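Local atomic coordinates of alternansucrase (Leuconostoc mesenteroides, PDB entry 6HVG), a protein that belongs to glycoside hydrolase family 70, built around a circularly permuted (beta/alpha)8 barrel and carrying a bound calcium ion. Residues L807-A812 / V912-N917; S950-Y955 / A998-Y1003. All coordinates share one frame; numbering follows the deposited sequence.

In the fold
Contact 1 and contact 2 are neighbours, with centres about 9 Å apart, and both reach the same antiparallel sheet. In contact 1 a short barrel helix rests on strand 910-915. In contact 2 the loop leading into strand 1003-1009 meets the start of strand 952-954. The two join directly: G915 N probably bonds to Y1003 O at 2.8 Å, linking neighbouring strands. The helix also reaches contact 2, with S809 OG 3.6 Å from I1000 CD1. None of the calcium ligands E575, D581, N625 and D1159 lies in either contact. Both pack within the family 70 region; contact 1 is buried, contact 2 partly so. Their centres lie about 32 Å and 36 Å from the chain's centre.

Contact 1. Residues L807-A812 / V912-N917; sequences LPSAYA and VIVGNN
The 807-812 helix and the 912-917 strand run in roughly opposite directions, with the CA atoms of S809 and V914 6.5 Å apart and those of A812 and V912 7.2 Å apart. This is a helix-on-sheet packing. Helix 807-814 precedes strand 821-825 of the parallel barrel. Strand 910-915 belongs to the large antiparallel sheet, consistent with domain C of family 70 enzymes. The contact therefore joins barrel and sheet.

Two pairs of small side chains carry it. S809 and A812 are three residues apart, so both face the strand, about one turn apart on the same side of the helix. V914 and V912 are two apart and point to the helix from one face of the sheet. S809 meets V914 through its CB, 3.7 Å from V914 CG2. The serine hydroxyl makes no bond to the strand. V914 CG2 stands anti to its own backbone N, and this turns that methyl to the helix. CG1 takes the crowded position between N and the carbonyl carbon. In the second pair, the A812 methyl meets one branch of V912. That branch is CG1, likewise anti to the backbone N (chi1 -178°). All four residues are buried, and no hydrogen bond crosses between the segments.

Strand 1003-1009, paired with 910-915, continues the floor, with L1004 touching both S809 and A812. V914 also packs on L691 of helix 681-692. P808, Y811 and A812 also touch helix 844-857, while the Y811 hydroxyl bonds to D828 OD2 and Y825 N.

Within the helix, A812 N bonds to P808 O at 2.9 Å. The CB of A812 lies 4.1 Å from V912 CG1.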
loop_
_atom_site.group_PDB
_atom_site.type_symbol
_atom_site.label_atom_id
_atom_site.label_comp_id
_atom_site.label_asym_id
_atom_site.label_seq_id
_atom_site.Cartn_x
_atom_site.Cartn_y
_atom_site.Cartn_z
ATOM N N LEU A 807 16.028 -15.666 -14.404
ATOM C CA LEU A 807 16.722 -15.657 -13.125
ATOM C C LEU A 807 18.137 -16.259 -13.165
ATOM O O LEU A 807 19.055 -15.689 -12.559
ATOM C CB LEU A 807 15.871 -16.325 -12.047
ATOM C CG LEU A 807 14.689 -15.449 -11.588
ATOM C CD1 LEU A 807 13.843 -16.165 -10.563
ATOM C CD2 LEU A 807 15.156 -14.131 -11.010
ATOM N N PRO A 808 18.331 -17.384 -13.880
ATOM C CA PRO A 808 19.695 -17.886 -14.037
ATOM C C PRO A 808 20.655 -16.887 -14.685
ATOM O O PRO A 808 21.787 -16.740 -14.239
ATOM C CB PRO A 808 19.506 -19.113 -14.935
ATOM C CG PRO A 808 18.157 -19.600 -14.576
ATOM C CD PRO A 808 17.340 -18.358 -14.358
ATOM N N SER A 809 20.200 -16.205 -15.726
ATOM C CA SER A 809 21.034 -15.248 -16.436
ATOM C C SER A 809 21.339 -14.063 -15.543
ATOM O O SER A 809 22.448 -13.532 -15.552
ATOM C CB SER A 809 20.344 -14.805 -17.742
ATOM O OG SER A 809 19.714 -15.904 -18.390
ATOM N N ALA A 810 20.340 -13.636 -14.785
ATOM C CA ALA A 810 20.507 -12.549 -13.828
ATOM C C ALA A 810 21.543 -12.899 -12.757
ATOM O O ALA A 810 22.391 -12.081 -12.441
ATOM C CB ALA A 810 19.169 -12.217 -13.178
ATOM N N TYR A 811 21.472 -14.113 -12.209
ATOM C CA TYR A 811 22.477 -14.586 -11.252
ATOM C C TYR A 811 23.872 -14.735 -11.878
ATOM O O TYR A 811 24.873 -14.452 -11.236
ATOM C CB TYR A 811 22.029 -15.874 -10.549
ATOM C CG TYR A 811 21.166 -15.590 -9.330
ATOM C CD1 TYR A 811 21.736 -15.373 -8.096
ATOM C CD2 TYR A 811 19.790 -15.510 -9.424
ATOM C CE1 TYR A 811 20.954 -15.098 -6.980
ATOM C CE2 TYR A 811 19.001 -15.240 -8.322
ATOM C CZ TYR A 811 19.587 -15.031 -7.103
ATOM O OH TYR A 811 18.816 -14.747 -6.000
ATOM N N ALA A 812 23.947 -15.126 -13.139
ATOM C CA ALA A 812 25.237 -15.209 -13.819
ATOM C C ALA A 812 25.941 -13.865 -13.767
ATOM O O ALA A 812 27.149 -13.795 -13.512
ATOM C CB ALA A 812 25.075 -15.661 -15.264
ATOM N N VAL A 912 31.090 -14.467 -19.479
ATOM C CA VAL A 912 29.629 -14.555 -19.445
ATOM C C VAL A 912 29.010 -13.831 -20.645
ATOM O O VAL A 912 29.355 -12.684 -20.935
ATOM C CB VAL A 912 29.064 -13.984 -18.159
ATOM C CG1 VAL A 912 27.544 -14.139 -18.124
ATOM C CG2 VAL A 912 29.693 -14.691 -16.981
ATOM N N ILE A 913 28.134 -14.553 -21.351
ATOM C CA ILE A 913 27.367 -14.035 -22.466
ATOM C C ILE A 913 25.887 -14.186 -22.127
ATOM O O ILE A 913 25.446 -15.286 -21.784
ATOM C CB ILE A 913 27.664 -14.811 -23.760
ATOM C CG1 ILE A 913 29.175 -14.844 -24.023
ATOM C CG2 ILE A 913 26.930 -14.167 -24.932
ATOM C CD1 ILE A 913 29.573 -15.829 -25.092
ATOM N N VAL A 914 25.119 -13.104 -22.253
ATOM C CA VAL A 914 23.690 -13.144 -21.932
ATOM C C VAL A 914 22.856 -12.295 -22.883
ATOM O O VAL A 914 23.282 -11.249 -23.329
ATOM C CB VAL A 914 23.437 -12.757 -20.462
ATOM C CG1 VAL A 914 24.277 -11.575 -20.076
ATOM C CG2 VAL A 914 21.968 -12.481 -20.177
ATOM N N GLY A 915 21.662 -12.790 -23.197
ATOM C CA GLY A 915 20.711 -12.093 -24.056
ATOM C C GLY A 915 19.306 -12.169 -23.505
ATOM O O GLY A 915 18.999 -13.050 -22.708
ATOM N N ASN A 916 18.454 -11.245 -23.949
ATOM C CA ASN A 916 17.053 -11.141 -23.494
ATOM C C ASN A 916 16.062 -11.369 -24.615
ATOM O O ASN A 916 14.920 -10.938 -24.524
ATOM C CB ASN A 916 16.807 -9.758 -22.876
ATOM C CG ASN A 916 17.102 -8.619 -23.841
ATOM O OD1 ASN A 916 17.112 -8.793 -25.056
ATOM N ND2 ASN A 916 17.341 -7.441 -23.290
ATOM N N ASN A 917 16.505 -12.055 -25.665
ATOM C CA ASN A 917 15.704 -12.260 -26.856
ATOM C C ASN A 917 15.606 -13.754 -27.183
ATOM O O ASN A 917 16.536 -14.330 -27.760
ATOM C CB ASN A 917 16.329 -11.484 -28.009
ATOM C CG ASN A 917 15.530 -11.593 -29.283
ATOM O OD1 ASN A 917 14.501 -12.284 -29.345
ATOM N ND2 ASN A 917 16.001 -10.912 -30.315
#

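Contact 2. Residues S950-Y955 / A998-Y1003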
loop_
_atom_site.group_PDB
_atom_site.type_symbol
_atom_site.label_atom_id
_atom_site.label_comp_id
_atom_site.label_asym_id
_atom_site.label_seq_id
_atom_site.Cartn_x
_atom_site.Cartn_y
_atom_site.Cartn_z
ATOM N N SER A 950 15.412 -26.703 -24.471
ATOM C CA SER A 950 14.702 -27.430 -23.403
ATOM C C SER A 950 15.148 -27.049 -21.982
ATOM O O SER A 950 14.417 -27.282 -21.018
ATOM C CB SER A 950 14.851 -28.936 -23.602
ATOM O OG SER A 950 16.208 -29.283 -23.688
ATOM N N GLY A 951 16.342 -26.480 -21.852
ATOM C CA GLY A 951 16.824 -25.991 -20.558
ATOM C C GLY A 951 18.154 -25.254 -20.647
ATOM O O GLY A 951 18.459 -24.595 -21.652
ATOM N N ILE A 952 18.940 -25.362 -19.579
ATOM C CA ILE A 952 20.319 -24.883 -19.552
ATOM C C ILE A 952 21.155 -26.033 -19.029
ATOM O O ILE A 952 20.913 -26.506 -17.934
ATOM C CB ILE A 952 20.510 -23.661 -18.613
ATOM C CG1 ILE A 952 19.606 -22.497 -19.029
ATOM C CG2 ILE A 952 21.960 -23.193 -18.635
ATOM C CD1 ILE A 952 19.467 -21.394 -17.999
ATOM N N ASP A 953 22.118 -26.489 -19.825
ATOM C CA ASP A 953 23.039 -27.535 -19.403
ATOM C C ASP A 953 24.068 -26.962 -18.446
ATOM O O ASP A 953 24.528 -25.846 -18.617
ATOM C CB ASP A 953 23.762 -28.154 -20.601
ATOM C CG ASP A 953 22.841 -28.990 -21.491
ATOM O OD1 ASP A 953 21.878 -29.605 -20.982
ATOM O OD2 ASP A 953 23.104 -29.045 -22.714
ATOM N N VAL A 954 24.417 -27.753 -17.437
ATOM C CA VAL A 954 25.418 -27.394 -16.430
ATOM C C VAL A 954 26.557 -28.424 -16.464
ATOM O O VAL A 954 26.319 -29.632 -16.406
ATOM C CB VAL A 954 24.780 -27.367 -15.022
ATOM C CG1 VAL A 954 25.840 -27.208 -13.945
ATOM C CG2 VAL A 954 23.736 -26.261 -14.941
ATOM N N TYR A 955 27.793 -27.943 -16.541
ATOM C CA TYR A 955 28.959 -28.830 -16.638
ATOM C C TYR A 955 29.785 -28.727 -15.366
ATOM O O TYR A 955 30.341 -27.666 -15.064
ATOM C CB TYR A 955 29.791 -28.473 -17.876
ATOM C CG TYR A 955 28.998 -28.577 -19.161
ATOM C CD1 TYR A 955 28.627 -29.816 -19.669
ATOM C CD2 TYR A 955 28.586 -27.442 -19.849
ATOM C CE1 TYR A 955 27.869 -29.931 -20.826
ATOM C CE2 TYR A 955 27.815 -27.544 -21.002
ATOM C CZ TYR A 955 27.472 -28.791 -21.486
ATOM O OH TYR A 955 26.744 -28.907 -22.632
ATOM N N ALA A 998 11.360 -22.898 -19.290
ATOM C CA ALA A 998 11.210 -22.489 -17.895
ATOM C C ALA A 998 12.446 -21.775 -17.311
ATOM O O ALA A 998 12.305 -20.868 -16.490
ATOM C CB ALA A 998 10.846 -23.684 -17.023
ATOM N N LEU A 999 13.644 -22.175 -17.730
ATOM C CA LEU A 999 14.891 -21.631 -17.160
ATOM C C LEU A 999 15.410 -20.356 -17.865
ATOM O O LEU A 999 16.194 -19.598 -17.274
ATOM C CB LEU A 999 15.987 -22.706 -17.154
ATOM C CG LEU A 999 15.686 -23.956 -16.319
ATOM C CD1 LEU A 999 16.563 -25.123 -16.738
ATOM C CD2 LEU A 999 15.842 -23.690 -14.831
ATOM N N ILE A 1000 14.994 -20.104 -19.110
ATOM C CA ILE A 1000 15.487 -18.926 -19.830
ATOM C C ILE A 1000 14.529 -18.408 -20.912
ATOM O O ILE A 1000 13.772 -19.164 -21.514
ATOM C CB ILE A 1000 16.896 -19.192 -20.422
ATOM C CG1 ILE A 1000 17.536 -17.899 -20.930
ATOM C CG2 ILE A 1000 16.857 -20.217 -21.539
ATOM C CD1 ILE A 1000 19.029 -17.997 -21.177
ATOM N N SER A 1001 14.585 -17.097 -21.124
ATOM C CA SER A 1001 13.988 -16.420 -22.262
ATOM C C SER A 1001 15.065 -15.500 -22.819
ATOM O O SER A 1001 15.073 -14.296 -22.551
ATOM C CB SER A 1001 12.772 -15.596 -21.847
ATOM O OG SER A 1001 11.827 -16.391 -21.137
ATOM N N GLY A 1002 15.964 -16.087 -23.602
ATOM C CA GLY A 1002 17.112 -15.380 -24.170
ATOM C C GLY A 1002 18.285 -16.324 -24.343
ATOM O O GLY A 1002 18.096 -17.518 -24.595
ATOM N N TYR A 1003 19.499 -15.797 -24.208
ATOM C CA TYR A 1003 20.715 -16.627 -24.291
ATOM C C TYR A 1003 21.542 -16.545 -23.014
ATOM O O TYR A 1003 21.548 -15.506 -22.365
ATOM C CB TYR A 1003 21.606 -16.211 -25.471
ATOM C CG TYR A 1003 22.809 -17.107 -25.575
ATOM C CD1 TYR A 1003 22.697 -18.371 -26.117
ATOM C CD2 TYR A 1003 24.037 -16.731 -25.062
ATOM C CE1 TYR A 1003 23.784 -19.222 -26.182
ATOM C CE2 TYR A 1003 25.131 -17.578 -25.138
ATOM C CZ TYR A 1003 24.992 -18.820 -25.697
ATOM O OH TYR A 1003 26.069 -19.667 -25.774
#
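I952 and L999 pack against each other, each reaching the other's backbone. The contact lies between the turn of a beta hairpin (strands 940-947 and 952-954) and the loop joining strand 995-997 to strand 1003-1009. The CD1 of I952 is 3.8 Å from L999 CB and as near to L999 O. In return, L999 CD1 lies 3.7 Å from I952 N and 3.9 Å from G951 CA. The two side chains cross obliquely. With CG beside the backbone N (chi1 -61°) and CD1 anti to CA (chi2 161°), L999 brings this methyl to the turn of the hairpin. G951 has no side chain, and the leucine methyl sits against its backbone. I1000 adds a second apolar wall. No hydrogen bond joins the two segments.

An asparagine side chain bonds within each connection. N948 OD1 accepts from S950 N and G951 N, and N997 OD1 accepts from L999 N; the bonds to S950 and L999 each define an Asx turn. Beyond these, I952 rests on V945 of the paired strand and on P808 of the helix. The loop is tied to its surroundings by K800 NZ, which bonds to A998 O, and by N806 OD1, which takes the N-H of S1001. After I1000 the chain turns a corner at S1001 and G1002. Just before that corner, I1000 CB lies 4.2 Å from I952 CD1.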